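Long-range contact in yersinopine dehydrogenase (Yersinia pestis, PDB 6C4M), which catalyses the NADPH-dependent reductive condensation of pyruvate with an aminobutanoate intermediate, the last step in making the metallophore yersinopine: residues Y214-G220 and C244-A250. Numbering follows the deposited sequence.
Sequences YLANQWG and CSNLLAA
Leu215 O accepts a hydrogen bond from Cys244 N (2.9 Å), the donor nearly in line with the carbonyl although the N-H...O angle is only 131°. It is the one direct hydrogen bond between 214-220 and 244-250. The type I turn from Asn217 to Gly220 brings Gly220 CA to 3.2 Å from Ser245 O in a CA-H...O contact, and a water bridges Gln218 O and Leu247 N. The bond from Cys244 prolongs the parallel pairing of strands 203-217 and 240-243 in the mixed sheet of the dinucleotide-binding part, and exemplifies how a chain passing from strand to helix can keep a last sheet bond before turning away, here into helix 247-251. Asn246 caps this helix, its OD1 receiving Ala249 N at 2.9 Å. Ala216 CB points into the bend, 3.1 Å from Asn246 O, and packs against Cys244 CB and Ala250 CB. Turning SG anti to the carbonyl carbon (chi1 -58°) carries the Cys244 sulfur to the edge of the Tyr214 ring, a sulfur-aromatic contact 5.2 Å from the centroid; the Tyr214 hydroxyl reaches on to Asp328. Leu247 uses both methyls: CD2 sits 3.4 Å from Ala216 O, while CD1 meets Gln218 CA and CB at 3.7 Å.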
# COMPACT_ATOMS: atom_id res chain seq x y z
N TYR A 214 -1.60 28.75 -7.77
CA TYR A 214 -1.18 29.31 -9.04
C TYR A 214 -2.30 30.19 -9.56
O TYR A 214 -3.47 29.81 -9.48
CB TYR A 214 -0.87 28.20 -10.05
CG TYR A 214 0.30 27.34 -9.67
CD1 TYR A 214 0.13 26.23 -8.85
CD2 TYR A 214 1.58 27.62 -10.13
CE1 TYR A 214 1.20 25.44 -8.48
CE2 TYR A 214 2.67 26.83 -9.76
CZ TYR A 214 2.45 25.73 -8.96
OH TYR A 214 3.51 24.96 -8.59
N LEU A 215 -1.97 31.38 -10.05
CA LEU A 215 -3.03 32.18 -10.63
C LEU A 215 -2.51 32.98 -11.81
O LEU A 215 -1.30 33.07 -12.06
CB LEU A 215 -3.67 33.07 -9.56
CG LEU A 215 -2.82 34.09 -8.80
CD1 LEU A 215 -2.37 35.14 -9.69
CD2 LEU A 215 -3.65 34.71 -7.68
N ALA A 216 -3.46 33.57 -12.55
CA ALA A 216 -3.16 34.38 -13.72
C ALA A 216 -4.41 35.15 -14.11
O ALA A 216 -5.53 34.75 -13.75
CB ALA A 216 -2.69 33.51 -14.90
N ASN A 217 -4.22 36.27 -14.80
CA ASN A 217 -5.30 36.93 -15.53
C ASN A 217 -5.06 36.73 -17.02
O ASN A 217 -4.05 36.16 -17.44
CB ASN A 217 -5.38 38.41 -15.17
CG ASN A 217 -4.12 39.16 -15.51
OD1 ASN A 217 -3.50 38.93 -16.55
ND2 ASN A 217 -3.75 40.09 -14.65
N GLN A 218 -6.01 37.17 -17.81
CA GLN A 218 -5.94 36.87 -19.23
C GLN A 218 -4.74 37.51 -19.90
O GLN A 218 -4.34 37.07 -20.98
CB GLN A 218 -7.23 37.31 -19.93
CG GLN A 218 -7.51 38.83 -20.01
CD GLN A 218 -8.40 39.32 -18.88
OE1 GLN A 218 -8.17 39.02 -17.71
NE2 GLN A 218 -9.44 40.06 -19.23
N TRP A 219 -4.15 38.56 -19.30
CA TRP A 219 -3.02 39.23 -19.91
C TRP A 219 -1.67 38.66 -19.45
O TRP A 219 -0.63 39.05 -19.99
CB TRP A 219 -3.10 40.75 -19.64
CG TRP A 219 -4.45 41.34 -20.00
CD1 TRP A 219 -4.99 41.45 -21.25
CD2 TRP A 219 -5.42 41.88 -19.10
NE1 TRP A 219 -6.23 42.03 -21.18
CE2 TRP A 219 -6.52 42.29 -19.87
CE3 TRP A 219 -5.46 42.06 -17.71
CZ2 TRP A 219 -7.66 42.86 -19.31
CZ3 TRP A 219 -6.59 42.64 -17.15
CH2 TRP A 219 -7.69 43.03 -17.96
N GLY A 220 -1.67 37.74 -18.49
CA GLY A 220 -0.40 37.33 -17.89
C GLY A 220 0.29 38.44 -17.12
O GLY A 220 1.50 38.36 -16.87
N CYS A 244 1.21 33.06 -13.45
CA CYS A 244 1.43 32.26 -14.64
C CYS A 244 1.26 33.11 -15.89
O CYS A 244 0.76 34.23 -15.82
CB CYS A 244 0.48 31.05 -14.65
SG CYS A 244 0.70 30.02 -13.15
N SER A 245 1.65 32.56 -17.04
CA SER A 245 1.69 33.36 -18.27
C SER A 245 0.30 33.63 -18.81
O SER A 245 0.10 34.60 -19.55
CB SER A 245 2.50 32.66 -19.37
OG SER A 245 3.79 32.33 -18.92
N ASN A 246 -0.66 32.77 -18.50
CA ASN A 246 -2.01 32.92 -18.99
C ASN A 246 -2.92 32.09 -18.09
O ASN A 246 -2.45 31.40 -17.17
CB ASN A 246 -2.11 32.54 -20.47
CG ASN A 246 -1.61 31.14 -20.74
OD1 ASN A 246 -2.17 30.17 -20.26
ND2 ASN A 246 -0.55 31.04 -21.55
N LEU A 247 -4.22 32.15 -18.38
CA LEU A 247 -5.21 31.51 -17.52
C LEU A 247 -5.01 29.99 -17.51
O LEU A 247 -4.95 29.38 -16.44
CB LEU A 247 -6.63 31.86 -18.01
CG LEU A 247 -6.92 33.36 -17.87
CD1 LEU A 247 -7.99 33.84 -18.87
CD2 LEU A 247 -7.31 33.71 -16.41
N LEU A 248 -4.82 29.39 -18.68
CA LEU A 248 -4.64 27.94 -18.75
C LEU A 248 -3.36 27.52 -18.02
O LEU A 248 -3.33 26.44 -17.40
CB LEU A 248 -4.59 27.51 -20.21
CG LEU A 248 -5.16 26.21 -20.75
CD1 LEU A 248 -6.46 25.72 -20.07
CD2 LEU A 248 -5.39 26.46 -22.22
N ALA A 249 -2.32 28.35 -18.07
CA ALA A 249 -1.06 28.02 -17.43
C ALA A 249 -1.17 28.03 -15.91
O ALA A 249 -0.27 27.51 -15.24
CB ALA A 249 0.04 28.98 -17.86
N ALA A 250 -2.23 28.61 -15.35
CA ALA A 250 -2.53 28.41 -13.93
C ALA A 250 -3.50 27.24 -13.72
O ALA A 250 -3.33 26.47 -12.76
CB ALA A 250 -3.15 29.67 -13.32
O HOH W 1 -5.12 33.94 -20.84